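One contact in two related proteins. Structure 1 is cellulase from Bacteroides salanitronis, which probably hydrolyses beta-1,4-glucan links in cellulose and related plant cell-wall polysaccharides, as a family 5 endoglucanase of broad specificity: PDB 6WQY (chain A, 1.05 Å), residues Val75-Thr80 and Ala115-His120. Structure 2 is xyloglucanase from Paenibacillus pabuli: PDB 2JEP (chain B, 1.40 Å), residues Ile86-Ser91 and Val126-His131. Both blocks share one frame: the second was fitted to the first on N, CA, C and O of the twelve residues, RMSD 0.21 Å. Numbering follows each deposited sequence.

Structure 1 (6WQY).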
loop_
_atom_site.group_PDB
_atom_site.type_symbol
_atom_site.label_atom_id
_atom_site.label_comp_id
_atom_site.label_asym_id
_atom_site.label_seq_id
_atom_site.Cartn_x
_atom_site.Cartn_y
_atom_site.Cartn_z
ATOM N N VAL A 75 9.429 2.358 -0.776
ATOM C CA VAL A 75 8.478 3.347 -0.275
ATOM C C VAL A 75 7.210 3.304 -1.103
ATOM O O VAL A 75 7.261 3.420 -2.336
ATOM C CB VAL A 75 9.076 4.764 -0.309
ATOM C CG1 VAL A 75 8.072 5.782 0.169
ATOM C CG2 VAL A 75 10.320 4.820 0.545
ATOM N N ARG A 76 6.064 3.216 -0.429
ATOM C CA ARG A 76 4.777 3.411 -1.076
ATOM C C ARG A 76 4.400 4.871 -0.937
ATOM O O ARG A 76 4.464 5.447 0.159
ATOM C CB ARG A 76 3.731 2.490 -0.457
ATOM C CG ARG A 76 2.332 2.593 -1.061
ATOM C CD ARG A 76 1.500 1.402 -0.657
ATOM N NE ARG A 76 0.104 1.404 -1.071
ATOM C CZ ARG A 76 -0.913 1.855 -0.349
ATOM N NH1 ARG A 76 -0.721 2.497 0.792
ATOM N NH2 ARG A 76 -2.144 1.651 -0.802
ATOM N N ILE A 77 4.042 5.468 -2.066
ATOM C CA ILE A 77 3.711 6.878 -2.206
ATOM C C ILE A 77 2.237 6.925 -2.602
ATOM O O ILE A 77 1.899 6.931 -3.800
ATOM C CB ILE A 77 4.590 7.539 -3.285
ATOM C CG1 ILE A 77 6.083 7.399 -2.966
ATOM C CG2 ILE A 77 4.208 9.007 -3.450
ATOM C CD1 ILE A 77 6.992 7.618 -4.158
ATOM N N PRO A 78 1.320 6.956 -1.643
ATOM C CA PRO A 78 -0.096 7.121 -1.988
ATOM C C PRO A 78 -0.297 8.477 -2.643
ATOM O O PRO A 78 0.244 9.486 -2.180
ATOM C CB PRO A 78 -0.811 7.022 -0.641
ATOM C CG PRO A 78 0.198 7.087 0.391
ATOM C CD PRO A 78 1.535 6.808 -0.198
ATOM N N VAL A 79 -1.105 8.510 -3.710
ATOM C CA VAL A 79 -1.372 9.758 -4.421
ATOM C C VAL A 79 -2.879 9.890 -4.614
ATOM O O VAL A 79 -3.499 9.047 -5.271
ATOM C CB VAL A 79 -0.680 9.837 -5.792
ATOM C CG1 VAL A 79 -0.993 11.193 -6.435
ATOM C CG2 VAL A 79 0.815 9.633 -5.673
ATOM N N THR A 80 -3.448 10.959 -4.064
ATOM C CA THR A 80 -4.816 11.363 -4.352
ATOM C C THR A 80 -4.783 12.376 -5.486
ATOM O O THR A 80 -3.976 13.312 -5.466
ATOM C CB THR A 80 -5.449 11.951 -3.098
ATOM O OG1 THR A 80 -5.578 10.893 -2.146
ATOM C CG2 THR A 80 -6.813 12.566 -3.373
ATOM N N ALA A 115 9.850 2.146 -5.339
ATOM C CA ALA A 115 8.739 3.063 -5.119
ATOM C C ALA A 115 7.461 2.495 -5.698
ATOM O O ALA A 115 7.482 1.906 -6.783
ATOM C CB ALA A 115 9.026 4.421 -5.769
ATOM N N ILE A 116 6.346 2.714 -5.000
ATOM C CA ILE A 116 5.018 2.374 -5.501
ATOM C C ILE A 116 4.221 3.670 -5.565
ATOM O O ILE A 116 4.211 4.418 -4.589
ATOM C CB ILE A 116 4.288 1.389 -4.566
ATOM C CG1 ILE A 116 5.101 0.112 -4.339
ATOM C CG2 ILE A 116 2.899 1.066 -5.129
ATOM C CD1 ILE A 116 4.461 -0.849 -3.353
ATOM N N ILE A 117 3.530 3.934 -6.681
ATOM C CA ILE A 117 2.561 5.031 -6.752
ATOM C C ILE A 117 1.197 4.428 -7.084
ATOM O O ILE A 117 1.107 3.365 -7.702
ATOM C CB ILE A 117 2.947 6.124 -7.767
ATOM C CG1 ILE A 117 3.144 5.568 -9.176
ATOM C CG2 ILE A 117 4.191 6.870 -7.282
ATOM C CD1 ILE A 117 3.401 6.624 -10.232
ATOM N N ASN A 118 0.127 5.132 -6.704
ATOM C CA ASN A 118 -1.215 4.581 -6.875
ATOM C C ASN A 118 -2.220 5.697 -7.183
ATOM O O ASN A 118 -1.867 6.852 -7.436
ATOM C CB ASN A 118 -1.629 3.743 -5.649
ATOM C CG ASN A 118 -2.010 4.596 -4.450
ATOM O OD1 ASN A 118 -1.924 5.828 -4.501
ATOM N ND2 ASN A 118 -2.418 3.948 -3.376
ATOM N N ILE A 119 -3.492 5.300 -7.217
ATOM C CA ILE A 119 -4.650 6.184 -7.080
ATOM C C ILE A 119 -5.235 5.911 -5.698
ATOM O O ILE A 119 -5.629 4.773 -5.409
ATOM C CB ILE A 119 -5.679 5.935 -8.193
ATOM C CG1 ILE A 119 -5.110 6.317 -9.559
ATOM C CG2 ILE A 119 -6.972 6.678 -7.887
ATOM C CD1 ILE A 119 -6.040 6.016 -10.727
ATOM N N HIS A 120 -5.282 6.937 -4.837
ATOM C CA HIS A 120 -5.541 6.701 -3.417
ATOM C C HIS A 120 -6.942 7.165 -3.050
ATOM O O HIS A 120 -7.914 6.418 -3.275
ATOM C CB HIS A 120 -4.404 7.268 -2.556
ATOM C CG HIS A 120 -4.288 6.635 -1.215
ATOM N ND1 HIS A 120 -3.651 5.422 -1.022
ATOM C CD2 HIS A 120 -4.707 7.065 -0.001
ATOM C CE1 HIS A 120 -3.670 5.160 0.276
ATOM N NE2 HIS A 120 -4.311 6.130 0.918
#
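The contact belongs to the TIM barrel of the family 5 glycoside hydrolase domain. It joins the parallel strands 74-77 and 114-118 of one beta-alpha-beta unit and runs on into the loops after them. I116 N bonds to V75 O, and I77 N to I116 O at 2.7 Å. On the face that carries V75 and A115, CD1 of I77 lies 4.1 Å from CB of A115. Further along, N118 OD1 accepts the N-H of V79, N to OD1 2.9 Å. N118 ND2 gives a bond to H120 ND1 at 3.0 Å, in the ring plane. This helps to set the turn of the ring, and P78 CB sits over one face of the H120 ring, 3.5 Å from its centroid. The extended chain of R76 brings NH2 3.5 Å from N118 ND2; both are donors, so this is contact and not a bond. The guanidinium is held by N36, N173, E170 and E309. T80 OG1 lies 3.8 Å from H120 CB and bonds to D42 O.

Structure 2 (2JEP).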
loop_
_atom_site.group_PDB
_atom_site.type_symbol
_atom_site.label_atom_id
_atom_site.label_comp_id
_atom_site.label_asym_id
_atom_site.label_seq_id
_atom_site.Cartn_x
_atom_site.Cartn_y
_atom_site.Cartn_z
ATOM N N ILE B 86 9.487 2.318 -0.821
ATOM C CA ILE B 86 8.622 3.391 -0.360
ATOM C C ILE B 86 7.318 3.335 -1.149
ATOM O O ILE B 86 7.357 3.386 -2.379
ATOM C CB ILE B 86 9.262 4.788 -0.603
ATOM C CG1 ILE B 86 10.692 4.841 -0.061
ATOM C CG2 ILE B 86 8.341 5.880 -0.030
ATOM C CD1 ILE B 86 10.756 4.793 1.438
ATOM N N ARG B 87 6.185 3.233 -0.447
ATOM C CA ARG B 87 4.879 3.362 -1.074
ATOM C C ARG B 87 4.404 4.782 -0.896
ATOM O O ARG B 87 4.438 5.315 0.219
ATOM C CB ARG B 87 3.877 2.372 -0.497
ATOM C CG ARG B 87 2.455 2.488 -1.084
ATOM C CD ARG B 87 1.655 1.253 -0.781
ATOM N NE ARG B 87 0.288 1.288 -1.283
ATOM C CZ ARG B 87 -0.802 1.625 -0.578
ATOM N NH1 ARG B 87 -0.700 2.135 0.646
ATOM N NH2 ARG B 87 -2.016 1.446 -1.131
ATOM N N ILE B 88 3.959 5.392 -1.995
ATOM C CA ILE B 88 3.556 6.786 -2.038
ATOM C C ILE B 88 2.079 6.846 -2.425
ATOM O O ILE B 88 1.722 6.822 -3.604
ATOM C CB ILE B 88 4.403 7.629 -3.019
ATOM C CG1 ILE B 88 5.907 7.508 -2.703
ATOM C CG2 ILE B 88 3.934 9.080 -3.033
ATOM C CD1 ILE B 88 6.799 8.234 -3.695
ATOM N N PRO B 89 1.201 6.946 -1.415
ATOM C CA PRO B 89 -0.207 7.230 -1.705
ATOM C C PRO B 89 -0.338 8.562 -2.473
ATOM O O PRO B 89 0.294 9.535 -2.076
ATOM C CB PRO B 89 -0.813 7.337 -0.311
ATOM C CG PRO B 89 0.051 6.478 0.552
ATOM C CD PRO B 89 1.428 6.744 0.028
ATOM N N VAL B 90 -1.143 8.584 -3.535
ATOM C CA VAL B 90 -1.371 9.794 -4.316
ATOM C C VAL B 90 -2.852 9.915 -4.628
ATOM O O VAL B 90 -3.458 8.975 -5.152
ATOM C CB VAL B 90 -0.588 9.799 -5.646
ATOM C CG1 VAL B 90 -0.783 11.145 -6.369
ATOM C CG2 VAL B 90 0.894 9.541 -5.424
ATOM N N SER B 91 -3.436 11.068 -4.302
ATOM C CA SER B 91 -4.800 11.379 -4.733
ATOM C C SER B 91 -4.782 12.373 -5.871
ATOM O O SER B 91 -3.838 13.142 -6.018
ATOM C CB SER B 91 -5.605 11.970 -3.563
ATOM O OG SER B 91 -5.835 10.986 -2.580
ATOM N N VAL B 126 9.785 2.008 -5.463
ATOM C CA VAL B 126 8.777 3.027 -5.250
ATOM C C VAL B 126 7.468 2.537 -5.833
ATOM O O VAL B 126 7.459 2.022 -6.961
ATOM C CB VAL B 126 9.159 4.348 -5.946
ATOM C CG1 VAL B 126 8.129 5.443 -5.630
ATOM C CG2 VAL B 126 10.566 4.790 -5.552
ATOM N N ILE B 127 6.379 2.694 -5.069
ATOM C CA ILE B 127 5.045 2.369 -5.551
ATOM C C ILE B 127 4.226 3.663 -5.549
ATOM O O ILE B 127 4.211 4.362 -4.534
ATOM C CB ILE B 127 4.346 1.350 -4.625
ATOM C CG1 ILE B 127 5.154 0.049 -4.504
ATOM C CG2 ILE B 127 2.889 1.100 -5.084
ATOM C CD1 ILE B 127 4.713 -0.851 -3.351
ATOM N N ILE B 128 3.563 3.982 -6.663
ATOM C CA ILE B 128 2.609 5.097 -6.721
ATOM C C ILE B 128 1.241 4.545 -7.102
ATOM O O ILE B 128 1.136 3.603 -7.885
ATOM C CB ILE B 128 3.018 6.227 -7.682
ATOM C CG1 ILE B 128 3.201 5.736 -9.114
ATOM C CG2 ILE B 128 4.243 6.912 -7.134
ATOM C CD1 ILE B 128 3.531 6.860 -10.103
ATOM N N ASN B 129 0.181 5.119 -6.536
ATOM C CA ASN B 129 -1.170 4.597 -6.741
ATOM C C ASN B 129 -2.174 5.705 -7.074
ATOM O O ASN B 129 -1.782 6.853 -7.333
ATOM C CB ASN B 129 -1.602 3.775 -5.524
ATOM C CG ASN B 129 -1.922 4.618 -4.306
ATOM O OD1 ASN B 129 -1.907 5.838 -4.377
ATOM N ND2 ASN B 129 -2.253 3.963 -3.193
ATOM N N ILE B 130 -3.460 5.346 -7.125
ATOM C CA ILE B 130 -4.567 6.311 -7.076
ATOM C C ILE B 130 -5.305 5.982 -5.794
ATOM O O ILE B 130 -5.788 4.868 -5.621
ATOM C CB ILE B 130 -5.476 6.210 -8.304
ATOM C CG1 ILE B 130 -4.703 6.601 -9.566
ATOM C CG2 ILE B 130 -6.745 7.048 -8.089
ATOM C CD1 ILE B 130 -5.542 6.548 -10.860
ATOM N N HIS B 131 -5.338 6.932 -4.850
ATOM C CA HIS B 131 -5.641 6.589 -3.456
ATOM C C HIS B 131 -7.013 7.066 -2.980
ATOM O O HIS B 131 -7.984 6.276 -2.922
ATOM C CB HIS B 131 -4.488 7.103 -2.575
ATOM C CG HIS B 131 -4.432 6.498 -1.213
ATOM N ND1 HIS B 131 -3.602 5.439 -0.901
ATOM C CD2 HIS B 131 -5.088 6.814 -0.070
ATOM C CE1 HIS B 131 -3.742 5.143 0.379
ATOM N NE2 HIS B 131 -4.651 5.948 0.903
#
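Two neighbouring parallel strands of the barrel, 85-88 and 125-128, pair here and continue into their loops. I127 N bonds to I86 O, and I88 N to I127 O at 2.8 Å. On the face that carries I86 and V126, CD1 of I88 lies 3.6 Å from CG1 of V126. That branch stands anti to the backbone N (chi1 -176°), which turns it to I88. Further along, N129 OD1 accepts the N-H of V90, N to OD1 3.0 Å. N129 ND2 gives a bond to H131 ND1 at 3.0 Å, in the ring plane. This helps to set the turn of the ring, and P89 CB sits over one face of the H131 ring, 3.8 Å from its centroid. The extended chain of R87 brings NH2 3.3 Å from N129 ND2; both are donors, so this is contact and not a bond. The guanidinium is held by N47, N181, E178 and E323. S91 OG lies 4.1 Å from H131 CB and bonds to E53 O.

What differs
Both structures pair the same two barrel strands, and the CA atoms that can be compared coincide within the error. The side chains of R76(A), I116(A), N118(A) and H120(A) and their counterparts keep their place, as does the bond from N118(A) ND2 to H120(A) ND1, found again between N129(B) and H131(B). Between the strands, A115(A) stands against V126(B). The CB atoms coincide, but CG1 and CG2 of V126(B) have no counterpart in A115(A). The touch with I77(A) or I88(B) is kept. So is that with the neighbouring backbone, A115(A) CB to V75(A) O 4.0 Å and V126(B) CB to I86(B) O 4.1 Å. The two extra methyls of V126(B) probably add apolar surface here; V75(A) against I86(B) is also buried, with CG1 of V75(A) and CG2 of I86(B) 0.3 Å apart after superposition. At the loop end, T80(A) stands against S91(B). The hydroxyl is retained, with OG1 of T80(A) and OG of S91(B) 0.5 Å apart, and it touches H120(A) or H131(B) in both. What is absent from S91(B) is the methyl: CG2 of T80(A) has no counterpart, so this buried position carries less apolar surface in structure 2.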